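Local coordinates for conserved lipoprotein, putative (Clostridium novyi, PDB 4L1N) that is of unknown function but belongs, as a putative conserved lipoprotein, to the DUF4652 family, which is grouped with the beta-propeller clan, at residues S48-K54 / E154-T159; K70-N74 / Y122-D128; G92-I96 / Q116-P120. The contacts are given in a common frame with arbitrary orientation. Residue numbers count along the deposited sequence, not the author numbering.

Interaction 1: S48-K54 / E154-T159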
ATOM      1  N   SER A  48       8.560  14.312   2.715  1.00 88.32           N
ATOM      2  CA  SER A  48       8.088  13.369   1.698  1.00 85.08           C
ATOM      3  C   SER A  48       9.118  13.120   0.598  1.00 86.27           C
ATOM      4  O   SER A  48       9.973  13.967   0.327  1.00 87.83           O
ATOM      5  CB  SER A  48       6.797  13.874   1.064  1.00 88.80           C
ATOM      6  OG  SER A  48       6.966  15.128   0.426  1.00 98.75           O
ATOM      7  N   LYS A  49       8.998  11.952  -0.053  1.00 78.44           N
ATOM      8  CA  LYS A  49       9.857  11.495  -1.142  1.00 76.75           C
ATOM      9  C   LYS A  49       9.017  10.933  -2.270  1.00 75.57           C
ATOM     10  O   LYS A  49       8.051  10.214  -2.016  1.00 73.40           O
ATOM     11  CB  LYS A  49      10.839  10.419  -0.632  1.00 77.98           C
ATOM     12  CG  LYS A  49      11.992  10.987   0.191  1.00 97.19           C
ATOM     13  CD  LYS A  49      12.751   9.913   0.961  1.00106.32           C
ATOM     14  CE  LYS A  49      13.799  10.514   1.872  1.00112.92           C
ATOM     15  NZ  LYS A  49      14.730   9.482   2.403  1.00117.64           N
ATOM     16  N   LYS A  50       9.407  11.226  -3.519  1.00 70.53           N
ATOM     17  CA  LYS A  50       8.744  10.707  -4.717  1.00 68.39           C
ATOM     18  C   LYS A  50       9.091   9.216  -4.867  1.00 68.59           C
ATOM     19  O   LYS A  50      10.106   8.850  -5.483  1.00 69.24           O
ATOM     20  CB  LYS A  50       9.163  11.519  -5.943  1.00 72.03           C
ATOM     21  CG  LYS A  50       8.032  11.760  -6.909  1.00 75.26           C
ATOM     22  CD  LYS A  50       8.203  10.965  -8.176  1.00 74.26           C
ATOM     23  CE  LYS A  50       7.282  11.491  -9.240  1.00 71.46           C
ATOM     24  NZ  LYS A  50       5.898  10.989  -9.075  1.00 72.37           N
HETATM   25  N   MSE A  51       8.286   8.367  -4.205  1.00 60.84           N
HETATM   26  CA  MSE A  51       8.463   6.916  -4.177  1.00 58.53           C
HETATM   27  C   MSE A  51       7.821   6.232  -5.347  1.00 64.96           C
HETATM   28  O   MSE A  51       8.265   5.146  -5.743  1.00 67.07           O
HETATM   29  CB  MSE A  51       7.852   6.337  -2.920  1.00 57.93           C
HETATM   30  CG  MSE A  51       8.775   6.341  -1.733  1.00 63.18           C
HETATM   31 SE   MSE A  51       7.991   5.171  -0.421  0.75 66.76          SE
HETATM   32  CE  MSE A  51       8.875   3.502  -0.920  1.00 63.68           C
ATOM     33  N   PHE A  52       6.734   6.836  -5.856  1.00 59.33           N
ATOM     34  CA  PHE A  52       5.908   6.307  -6.928  1.00 57.82           C
ATOM     35  C   PHE A  52       5.919   7.186  -8.162  1.00 60.19           C
ATOM     36  O   PHE A  52       6.024   8.411  -8.076  1.00 60.26           O
ATOM     37  CB  PHE A  52       4.466   6.136  -6.428  1.00 58.44           C
ATOM     38  CG  PHE A  52       4.299   5.036  -5.406  1.00 57.51           C
ATOM     39  CD1 PHE A  52       4.487   5.287  -4.053  1.00 58.36           C
ATOM     40  CD2 PHE A  52       3.953   3.748  -5.798  1.00 59.03           C
ATOM     41  CE1 PHE A  52       4.331   4.273  -3.115  1.00 57.44           C
ATOM     42  CE2 PHE A  52       3.800   2.733  -4.858  1.00 59.21           C
ATOM     43  CZ  PHE A  52       3.963   3.009  -3.524  1.00 55.98           C
ATOM     44  N   LEU A  53       5.808   6.537  -9.319  1.00 55.97           N
ATOM     45  CA  LEU A  53       5.781   7.156 -10.634  1.00 56.07           C
ATOM     46  C   LEU A  53       4.364   7.064 -11.178  1.00 60.40           C
ATOM     47  O   LEU A  53       3.773   5.979 -11.148  1.00 60.67           O
ATOM     48  CB  LEU A  53       6.778   6.459 -11.575  1.00 56.25           C
ATOM     49  CG  LEU A  53       8.237   6.344 -11.129  1.00 58.48           C
ATOM     50  CD1 LEU A  53       9.004   5.408 -12.049  1.00 58.30           C
ATOM     51  CD2 LEU A  53       8.918   7.699 -11.081  1.00 60.89           C
ATOM     52  N   LYS A  54       3.787   8.196 -11.616  1.00 55.10           N
ATOM     53  CA  LYS A  54       2.439   8.169 -12.169  1.00 54.18           C
ATOM     54  C   LYS A  54       2.545   7.806 -13.659  1.00 61.94           C
ATOM     55  O   LYS A  54       3.231   8.504 -14.414  1.00 64.82           O
ATOM     56  CB  LYS A  54       1.717   9.512 -11.943  1.00 54.86           C
ATOM     57  CG  LYS A  54       0.280   9.482 -12.420  1.00 54.51           C
ATOM     58  CD  LYS A  54      -0.372  10.837 -12.498  1.00 57.87           C
ATOM     59  CE  LYS A  54      -1.755  10.678 -13.091  1.00 72.10           C
ATOM     60  NZ  LYS A  54      -2.360  11.971 -13.528  1.00 90.83           N
ATOM     61  N   GLU A 154      -1.987  11.348  -6.889  1.00 66.52           N
ATOM     62  CA  GLU A 154      -1.663  12.126  -8.079  1.00 68.33           C
ATOM     63  C   GLU A 154      -0.152  12.307  -8.268  1.00 72.97           C
ATOM     64  O   GLU A 154       0.340  12.052  -9.362  1.00 75.20           O
ATOM     65  CB  GLU A 154      -2.377  13.495  -8.014  1.00 71.71           C
ATOM     66  CG  GLU A 154      -2.279  14.351  -9.266  1.00 83.59           C
ATOM     67  CD  GLU A 154      -2.625  13.661 -10.571  1.00 98.34           C
ATOM     68  OE1 GLU A 154      -3.768  13.169 -10.711  1.00 93.53           O
ATOM     69  OE2 GLU A 154      -1.741  13.612 -11.455  1.00 85.95           O
ATOM     70  N   THR A 155       0.570  12.780  -7.238  1.00 68.38           N
ATOM     71  CA  THR A 155       2.000  13.090  -7.330  1.00 68.10           C
ATOM     72  C   THR A 155       2.918  11.887  -7.017  1.00 70.70           C
ATOM     73  O   THR A 155       4.088  11.899  -7.401  1.00 72.21           O
ATOM     74  CB  THR A 155       2.359  14.286  -6.422  1.00 75.29           C
ATOM     75  OG1 THR A 155       2.115  13.961  -5.054  1.00 75.12           O
ATOM     76  CG2 THR A 155       1.621  15.570  -6.801  1.00 74.55           C
ATOM     77  N   GLY A 156       2.410  10.885  -6.318  1.00 63.79           N
ATOM     78  CA  GLY A 156       3.215   9.725  -5.961  1.00 61.37           C
ATOM     79  C   GLY A 156       4.169  10.004  -4.818  1.00 63.63           C
ATOM     80  O   GLY A 156       5.000   9.157  -4.482  1.00 60.68           O
ATOM     81  N   GLN A 157       4.040  11.211  -4.212  1.00 61.66           N
ATOM     82  CA  GLN A 157       4.789  11.701  -3.052  1.00 60.18           C
ATOM     83  C   GLN A 157       4.324  10.915  -1.827  1.00 60.78           C
ATOM     84  O   GLN A 157       3.116  10.825  -1.584  1.00 60.31           O
ATOM     85  CB  GLN A 157       4.560  13.220  -2.892  1.00 62.97           C
ATOM     86  CG  GLN A 157       5.769  13.998  -2.387  1.00 72.18           C
ATOM     87  CD  GLN A 157       6.892  14.158  -3.383  1.00 91.66           C
ATOM     88  OE1 GLN A 157       6.782  13.794  -4.552  1.00 89.34           O
ATOM     89  NE2 GLN A 157       8.013  14.706  -2.942  1.00 87.22           N
ATOM     90  N   ALA A 158       5.274  10.297  -1.093  1.00 54.56           N
ATOM     91  CA  ALA A 158       4.970   9.442   0.052  1.00 51.53           C
ATOM     92  C   ALA A 158       5.658   9.899   1.328  1.00 55.68           C
ATOM     93  O   ALA A 158       6.821  10.301   1.263  1.00 57.77           O
ATOM     94  CB  ALA A 158       5.385   8.010  -0.265  1.00 50.78           C
ATOM     95  N   THR A 159       4.938   9.842   2.492  1.00 49.00           N
ATOM     96  CA  THR A 159       5.448  10.179   3.836  1.00 47.65           C
ATOM     97  C   THR A 159       5.152   8.969   4.748  1.00 51.54           C
ATOM     98  O   THR A 159       4.071   8.395   4.622  1.00 52.32           O
ATOM     99  CB  THR A 159       4.874  11.513   4.417  1.00 54.99           C
ATOM    100  OG1 THR A 159       3.592  11.304   5.000  1.00 59.64           O
ATOM    101  CG2 THR A 159       4.738  12.619   3.409  1.00 57.53           C
TER
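Two neighbouring antiparallel strands of a large curved sheet, 49-56 and 157-160, pair here, and an inverse gamma turn centred on Lys50 breaks the first of them. Glu154, in the turn before its strand, swings its carboxylate back so that OE2 forms a salt bridge with Lys54 NZ at 2.7 Å; the same Lys54 ammonium makes a cation-pi contact with Trp107. Thr155 contributes its backbone: its O accepts Lys50 NZ at 2.6 Å, and Lys50 NZ also hydrogen-bonds Phe52 O at 2.8 Å. Gly156 has a positive phi of 77°, and a CB here would collide with Phe52 O, so only glycine fits comfortably. Gly156 O accepts hydrogen bonds from Phe52 N at 3.2 Å and, weakly, from Met51 N at 3.4 Å, bridging the kink opposite. Gln157 sits opposite Lys50 in a non-hydrogen-bonded pair, its OE1 3.4 Å from Lys50 CG. The hydrogen-bonded pair follows at Ala158, whose small CB lies 3.9 Å from SE of Met51, a selenomethionine, and whose backbone bonds Lys49 both ways: Lys49 N to Ala158 O at 3.0 Å and Ala158 N to Lys49 O at 2.9 Å. Last comes Thr159, whose CG2 meets Ser48 CB at 3.4 Å.

Interaction 2: K70-N74 / Y122-D128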
ATOM      1  N   LYS A  70     -11.259  -0.693  -4.043  1.00 73.24           N
ATOM      2  CA  LYS A  70     -11.678   0.036  -2.848  1.00 71.63           C
ATOM      3  C   LYS A  70     -11.957   1.458  -3.279  1.00 74.56           C
ATOM      4  O   LYS A  70     -11.059   2.144  -3.774  1.00 72.44           O
ATOM      5  CB  LYS A  70     -10.599  -0.007  -1.749  1.00 71.96           C
ATOM      6  CG  LYS A  70     -10.758  -1.094  -0.694  1.00 86.08           C
ATOM      7  CD  LYS A  70      -9.474  -1.197   0.151  1.00 88.18           C
ATOM      8  CE  LYS A  70      -9.437  -2.397   1.058  1.00 89.25           C
ATOM      9  NZ  LYS A  70      -8.070  -2.970   1.143  1.00 92.47           N
ATOM     10  N   ASN A  71     -13.203   1.887  -3.141  1.00 73.21           N
ATOM     11  CA  ASN A  71     -13.619   3.230  -3.515  1.00 74.53           C
ATOM     12  C   ASN A  71     -13.196   4.265  -2.489  1.00 78.50           C
ATOM     13  O   ASN A  71     -13.097   3.959  -1.300  1.00 77.43           O
ATOM     14  CB  ASN A  71     -15.127   3.260  -3.646  1.00 77.08           C
ATOM     15  CG  ASN A  71     -15.624   3.259  -5.054  1.00 83.94           C
ATOM     16  OD1 ASN A  71     -15.259   2.415  -5.880  1.00 74.51           O
ATOM     17  ND2 ASN A  71     -16.512   4.188  -5.333  1.00 73.06           N
ATOM     18  N   SER A  72     -12.992   5.506  -2.941  1.00 76.24           N
ATOM     19  CA  SER A  72     -12.684   6.638  -2.075  1.00 75.99           C
ATOM     20  C   SER A  72     -13.946   6.975  -1.255  1.00 83.19           C
ATOM     21  O   SER A  72     -15.051   6.600  -1.674  1.00 85.80           O
ATOM     22  CB  SER A  72     -12.243   7.824  -2.927  1.00 81.35           C
ATOM     23  OG  SER A  72     -12.009   8.975  -2.135  1.00 95.66           O
ATOM     24  N   SER A  73     -13.808   7.670  -0.104  1.00 79.02           N
ATOM     25  CA  SER A  73     -14.989   8.013   0.717  1.00 80.71           C
ATOM     26  C   SER A  73     -16.016   8.856  -0.067  1.00 86.56           C
ATOM     27  O   SER A  73     -17.206   8.572   0.027  1.00 89.29           O
ATOM     28  CB  SER A  73     -14.587   8.734   2.001  1.00 83.64           C
ATOM     29  OG  SER A  73     -14.384  10.123   1.805  1.00 96.72           O
ATOM     30  N   ASN A  74     -15.546   9.841  -0.875  1.00 81.25           N
ATOM     31  CA  ASN A  74     -16.386  10.730  -1.696  1.00 83.79           C
ATOM     32  C   ASN A  74     -16.857  10.047  -3.002  1.00 88.21           C
ATOM     33  O   ASN A  74     -17.560  10.675  -3.801  1.00 90.54           O
ATOM     34  CB  ASN A  74     -15.636  12.046  -2.020  1.00 82.02           C
ATOM     35  CG  ASN A  74     -14.388  11.927  -2.876  1.00105.90           C
ATOM     36  OD1 ASN A  74     -13.874  10.838  -3.177  1.00102.24           O
ATOM     37  ND2 ASN A  74     -13.852  13.067  -3.284  1.00 98.31           N
ATOM     38  N   TYR A 122      -0.536  -3.781   0.817  1.00 46.87           N
ATOM     39  CA  TYR A 122      -1.874  -3.437   1.328  1.00 46.33           C
ATOM     40  C   TYR A 122      -2.116  -1.955   1.114  1.00 52.11           C
ATOM     41  O   TYR A 122      -1.226  -1.142   1.371  1.00 51.42           O
ATOM     42  CB  TYR A 122      -2.071  -3.812   2.819  1.00 45.15           C
ATOM     43  CG  TYR A 122      -3.442  -3.448   3.373  1.00 45.36           C
ATOM     44  CD1 TYR A 122      -3.680  -2.198   3.941  1.00 46.58           C
ATOM     45  CD2 TYR A 122      -4.500  -4.349   3.320  1.00 46.35           C
ATOM     46  CE1 TYR A 122      -4.946  -1.842   4.403  1.00 48.63           C
ATOM     47  CE2 TYR A 122      -5.773  -3.999   3.769  1.00 45.36           C
ATOM     48  CZ  TYR A 122      -5.993  -2.746   4.313  1.00 54.65           C
ATOM     49  OH  TYR A 122      -7.251  -2.389   4.760  1.00 58.60           O
ATOM     50  N   ILE A 123      -3.319  -1.615   0.621  1.00 49.62           N
ATOM     51  CA  ILE A 123      -3.708  -0.237   0.392  1.00 49.79           C
ATOM     52  C   ILE A 123      -5.127  -0.009   0.912  1.00 55.62           C
ATOM     53  O   ILE A 123      -5.981  -0.898   0.841  1.00 55.73           O
ATOM     54  CB  ILE A 123      -3.559   0.231  -1.102  1.00 54.35           C
ATOM     55  CG1 ILE A 123      -4.618  -0.391  -2.050  1.00 55.60           C
ATOM     56  CG2 ILE A 123      -2.122   0.085  -1.643  1.00 54.85           C
ATOM     57  CD1 ILE A 123      -4.954   0.405  -3.200  1.00 54.45           C
ATOM     58  N   ASP A 124      -5.358   1.193   1.443  1.00 53.77           N
ATOM     59  CA  ASP A 124      -6.650   1.706   1.885  1.00 55.37           C
ATOM     60  C   ASP A 124      -6.596   3.217   1.872  1.00 60.50           C
ATOM     61  O   ASP A 124      -5.506   3.781   1.773  1.00 61.31           O
ATOM     62  CB  ASP A 124      -7.088   1.170   3.237  1.00 56.81           C
ATOM     63  CG  ASP A 124      -8.588   0.972   3.350  1.00 66.91           C
ATOM     64  OD1 ASP A 124      -9.341   1.611   2.556  1.00 63.00           O
ATOM     65  OD2 ASP A 124      -9.017   0.181   4.239  1.00 76.56           O
ATOM     66  N   TRP A 125      -7.753   3.879   1.921  1.00 56.13           N
ATOM     67  CA  TRP A 125      -7.792   5.330   1.798  1.00 55.30           C
ATOM     68  C   TRP A 125      -7.481   6.050   3.104  1.00 57.95           C
ATOM     69  O   TRP A 125      -7.929   5.627   4.166  1.00 59.24           O
ATOM     70  CB  TRP A 125      -9.140   5.771   1.232  1.00 55.61           C
ATOM     71  CG  TRP A 125      -9.316   5.347  -0.195  1.00 57.12           C
ATOM     72  CD1 TRP A 125      -9.927   4.213  -0.648  1.00 60.38           C
ATOM     73  CD2 TRP A 125      -8.859   6.051  -1.364  1.00 57.67           C
ATOM     74  NE1 TRP A 125      -9.929   4.193  -2.028  1.00 60.78           N
ATOM     75  CE2 TRP A 125      -9.272   5.306  -2.492  1.00 62.32           C
ATOM     76  CE3 TRP A 125      -8.163   7.259  -1.568  1.00 58.89           C
ATOM     77  CZ2 TRP A 125      -8.979   5.710  -3.804  1.00 62.68           C
ATOM     78  CZ3 TRP A 125      -7.892   7.665  -2.871  1.00 61.15           C
ATOM     79  CH2 TRP A 125      -8.271   6.882  -3.967  1.00 62.48           C
ATOM     80  N   PHE A 126      -6.689   7.136   3.011  1.00 52.41           N
ATOM     81  CA  PHE A 126      -6.308   8.000   4.133  1.00 50.79           C
ATOM     82  C   PHE A 126      -7.261   9.195   4.173  1.00 58.91           C
ATOM     83  O   PHE A 126      -7.727   9.585   5.243  1.00 61.18           O
ATOM     84  CB  PHE A 126      -4.838   8.452   4.016  1.00 50.47           C
ATOM     85  CG  PHE A 126      -4.371   9.359   5.124  1.00 51.32           C
ATOM     86  CD1 PHE A 126      -4.495  10.739   5.014  1.00 56.00           C
ATOM     87  CD2 PHE A 126      -3.815   8.836   6.283  1.00 52.35           C
ATOM     88  CE1 PHE A 126      -4.094  11.576   6.052  1.00 57.29           C
ATOM     89  CE2 PHE A 126      -3.411   9.675   7.325  1.00 55.50           C
ATOM     90  CZ  PHE A 126      -3.546  11.040   7.198  1.00 55.41           C
ATOM     91  N   ASP A 127      -7.508   9.792   3.006  1.00 56.30           N
ATOM     92  CA  ASP A 127      -8.431  10.894   2.771  1.00 58.59           C
ATOM     93  C   ASP A 127      -8.855  10.823   1.275  1.00 65.71           C
ATOM     94  O   ASP A 127      -8.688   9.775   0.657  1.00 63.25           O
ATOM     95  CB  ASP A 127      -7.858  12.268   3.219  1.00 60.68           C
ATOM     96  CG  ASP A 127      -6.569  12.776   2.586  1.00 69.48           C
ATOM     97  OD1 ASP A 127      -6.289  12.410   1.417  1.00 70.15           O
ATOM     98  OD2 ASP A 127      -5.884  13.615   3.225  1.00 72.38           O
ATOM     99  N   ASP A 128      -9.421  11.887   0.704  1.00 68.10           N
ATOM    100  CA  ASP A 128      -9.910  11.823  -0.680  1.00 70.98           C
ATOM    101  C   ASP A 128      -8.805  11.985  -1.726  1.00 75.40           C
ATOM    102  O   ASP A 128      -9.089  11.834  -2.920  1.00 77.82           O
ATOM    103  CB  ASP A 128     -11.027  12.858  -0.919  1.00 76.78           C
ATOM    104  CG  ASP A 128     -12.224  12.676   0.002  1.00 93.27           C
ATOM    105  OD1 ASP A 128     -12.835  11.578  -0.021  1.00 93.40           O
ATOM    106  OD2 ASP A 128     -12.545  13.625   0.750  1.00102.98           O
TER
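The outermost strands of the curved nine-stranded antiparallel sheet, 70-71 and 118-125, approach each other without beta pairing: Ser72 CA and Asp128 CA, just beyond the strands, are 6.0 Å apart, and side chains span the gap. Trp125, chi1 m, turns its indole toward 70-74. Trp125 NE1 donates a near-linear hydrogen bond to Lys70 O at 2.9 Å, and Ser72 CA rests over the five-membered ring of Trp125, 3.7 Å from its centroid, as a CH-pi contact. A slim serine lets the backbone come this close to the ring, whose neighbours include Phe77 and Ala79. Lys70 reaches along the strand, chi2 and chi3 t but chi1 (-95°) and chi4 (143°) between wells, so that NZ bonds Ile123 O at 3.0 Å and lies 3.6 Å from Tyr122 CE2; Asp124 is near but beyond salt-bridge range. At the other end short polar side chains of a turn suit a carboxylate. Ser72, chi1 t, gives OG to Asn74 OD1 at 2.8 Å. Asp128 adopts m, bringing its carboxylate to the turn; Asn74 N makes a weak hydrogen bond to Asp128 OD1 at 3.3 Å. Ser73, chi1 p, is firmer: its OG donates to Asp128 OD1 at 2.8 Å.

Interaction 3: G92-I96 / Q116-P120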
ATOM      1  N   GLY A  92       5.892 -11.155  -6.661  1.00 66.85           N
ATOM      2  CA  GLY A  92       6.090 -10.151  -7.698  1.00 66.72           C
ATOM      3  C   GLY A  92       5.881  -8.734  -7.218  1.00 67.15           C
ATOM      4  O   GLY A  92       5.466  -8.524  -6.075  1.00 65.65           O
ATOM      5  N   VAL A  93       6.201  -7.754  -8.096  1.00 61.07           N
ATOM      6  CA  VAL A  93       6.044  -6.325  -7.845  1.00 57.46           C
ATOM      7  C   VAL A  93       4.669  -5.918  -8.363  1.00 62.72           C
ATOM      8  O   VAL A  93       4.435  -5.935  -9.573  1.00 65.80           O
ATOM      9  CB  VAL A  93       7.190  -5.469  -8.460  1.00 60.26           C
ATOM     10  CG1 VAL A  93       6.890  -3.977  -8.366  1.00 58.34           C
ATOM     11  CG2 VAL A  93       8.534  -5.778  -7.810  1.00 59.72           C
ATOM     12  N   GLY A  94       3.764  -5.615  -7.442  1.00 57.48           N
ATOM     13  CA  GLY A  94       2.424  -5.146  -7.760  1.00 57.59           C
ATOM     14  C   GLY A  94       2.451  -3.670  -8.104  1.00 62.79           C
ATOM     15  O   GLY A  94       3.421  -2.971  -7.788  1.00 62.53           O
ATOM     16  N   LYS A  95       1.405  -3.192  -8.790  1.00 59.24           N
ATOM     17  CA  LYS A  95       1.242  -1.789  -9.174  1.00 57.88           C
ATOM     18  C   LYS A  95      -0.058  -1.241  -8.561  1.00 60.64           C
ATOM     19  O   LYS A  95      -1.066  -1.946  -8.593  1.00 62.57           O
ATOM     20  CB  LYS A  95       1.191  -1.645 -10.705  1.00 62.18           C
ATOM     21  CG  LYS A  95       2.295  -2.319 -11.518  1.00 71.28           C
ATOM     22  CD  LYS A  95       1.716  -2.844 -12.840  1.00 77.03           C
ATOM     23  CE  LYS A  95       2.589  -2.602 -14.057  1.00 92.66           C
ATOM     24  NZ  LYS A  95       1.811  -2.659 -15.340  1.00 95.63           N
ATOM     25  N   ILE A  96      -0.059  -0.008  -8.011  1.00 53.93           N
ATOM     26  CA  ILE A  96      -1.297   0.593  -7.493  1.00 52.74           C
ATOM     27  C   ILE A  96      -2.048   1.212  -8.682  1.00 59.38           C
ATOM     28  O   ILE A  96      -1.552   2.155  -9.309  1.00 60.27           O
ATOM     29  CB  ILE A  96      -1.089   1.630  -6.347  1.00 53.96           C
ATOM     30  CG1 ILE A  96      -0.293   1.052  -5.162  1.00 51.76           C
ATOM     31  CG2 ILE A  96      -2.442   2.183  -5.874  1.00 55.14           C
ATOM     32  CD1 ILE A  96       0.322   2.120  -4.285  1.00 54.58           C
ATOM     33  N   GLN A 116      13.682  -5.180  -8.787  1.00 77.98           N
ATOM     34  CA  GLN A 116      12.303  -5.584  -8.486  1.00 74.83           C
ATOM     35  C   GLN A 116      12.235  -6.248  -7.097  1.00 74.70           C
ATOM     36  O   GLN A 116      11.815  -7.409  -7.002  1.00 74.99           O
ATOM     37  CB  GLN A 116      11.805  -6.559  -9.580  1.00 78.35           C
ATOM     38  CG  GLN A 116      11.682  -5.957 -10.988  1.00 87.71           C
ATOM     39  CD  GLN A 116      10.324  -5.341 -11.231  1.00 98.87           C
ATOM     40  OE1 GLN A 116      10.138  -4.117 -11.121  1.00 89.98           O
ATOM     41  NE2 GLN A 116       9.344  -6.179 -11.572  1.00 88.31           N
ATOM     42  N   LYS A 117      12.642  -5.522  -6.012  1.00 66.81           N
ATOM     43  CA  LYS A 117      12.670  -6.134  -4.685  1.00 63.96           C
ATOM     44  C   LYS A 117      11.460  -5.811  -3.788  1.00 65.04           C
ATOM     45  O   LYS A 117      11.109  -6.660  -2.969  1.00 64.11           O
ATOM     46  CB  LYS A 117      13.986  -5.831  -3.937  1.00 66.54           C
ATOM     47  CG  LYS A 117      14.213  -4.396  -3.454  1.00 86.74           C
ATOM     48  CD  LYS A 117      14.953  -4.359  -2.100  1.00 98.32           C
ATOM     49  CE  LYS A 117      16.465  -4.400  -2.215  1.00111.81           C
ATOM     50  NZ  LYS A 117      17.112  -4.687  -0.906  1.00119.89           N
ATOM     51  N   ASN A 118      10.855  -4.607  -3.901  1.00 59.87           N
ATOM     52  CA  ASN A 118       9.731  -4.198  -3.045  1.00 55.97           C
ATOM     53  C   ASN A 118       8.445  -4.013  -3.811  1.00 58.36           C
ATOM     54  O   ASN A 118       8.463  -3.832  -5.033  1.00 59.85           O
ATOM     55  CB  ASN A 118      10.057  -2.937  -2.274  1.00 52.28           C
ATOM     56  CG  ASN A 118      10.975  -3.218  -1.125  1.00 65.84           C
ATOM     57  OD1 ASN A 118      10.747  -4.126  -0.328  1.00 65.81           O
ATOM     58  ND2 ASN A 118      12.058  -2.482  -1.038  1.00 55.12           N
ATOM     59  N   THR A 119       7.317  -4.044  -3.082  1.00 51.63           N
ATOM     60  CA  THR A 119       5.992  -3.966  -3.688  1.00 50.85           C
ATOM     61  C   THR A 119       4.914  -3.327  -2.800  1.00 53.30           C
ATOM     62  O   THR A 119       4.956  -3.528  -1.585  1.00 52.32           O
ATOM     63  CB  THR A 119       5.547  -5.421  -3.990  1.00 54.07           C
ATOM     64  OG1 THR A 119       4.318  -5.404  -4.688  1.00 55.10           O
ATOM     65  CG2 THR A 119       5.382  -6.285  -2.725  1.00 48.37           C
ATOM     66  N   PRO A 120       3.868  -2.651  -3.357  1.00 49.03           N
ATOM     67  CA  PRO A 120       2.720  -2.307  -2.504  1.00 47.09           C
ATOM     68  C   PRO A 120       2.081  -3.640  -2.084  1.00 50.95           C
ATOM     69  O   PRO A 120       1.908  -4.509  -2.944  1.00 52.95           O
ATOM     70  CB  PRO A 120       1.808  -1.487  -3.425  1.00 49.26           C
ATOM     71  CG  PRO A 120       2.210  -1.798  -4.766  1.00 55.38           C
ATOM     72  CD  PRO A 120       3.609  -2.307  -4.769  1.00 51.40           C
TER
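Val93, Pro120 and Thr119 carry this junction between strands 95-100 and 118-125, which are not neighbours in the curved antiparallel sheet but meet where it rolls over, near the entry of each strand. Val93, with the largest buried area of the contact, lays its branched, compact side chain along 116-118: CG2 is 3.4 Å from Asn118 O and 3.8 Å from Gln116 CB. Just before it, Gly92 takes backbone angles (123/173) that a side chain would obstruct. Pro120 is rigid and has no amide hydrogen, so it offers its ring rather than a backbone donor; CD lies 3.1 Å from Gly94 O, and CB packs 3.7 Å from Ile96 CG1, in a core shared with Val133. Glycine suits position 94, where a CB would point toward 116-120 and crowd Thr119 OG1. Thr119 suits this buried site because its hydroxyl gives the backbone NH of Gly94 an acceptor and also donates: Thr119 OG1 bonds Pro120 O at 3.1 Å while Gly94 N donates to Thr119 OG1 at 2.8 Å.

How the interactions relate
All three contacts involve the same curved antiparallel sheet, and in sequence they are concentric: 92-96/116-120 falls between the segments of interaction 2, which in turn falls between those of interaction 1. Interaction 1 joins adjacent strands, whereas interaction 2 holds edge strand 118-125 to the opposite edge, 70-71, and interaction 3 to the third strand from there, 95-100. Interactions 2 and 3 lie on opposite sides of the chain's centre, with contact centres about 19 Å apart, yet they share a core: Ile123 CD1 is 4.1 Å from Ile96 CG2. Ile96 also reaches interaction 1, through Phe52 CE2 to Ile96 CD1 at 3.6 Å. Interactions 1 and 2 do not touch, their nearest atoms being about 7 Å apart.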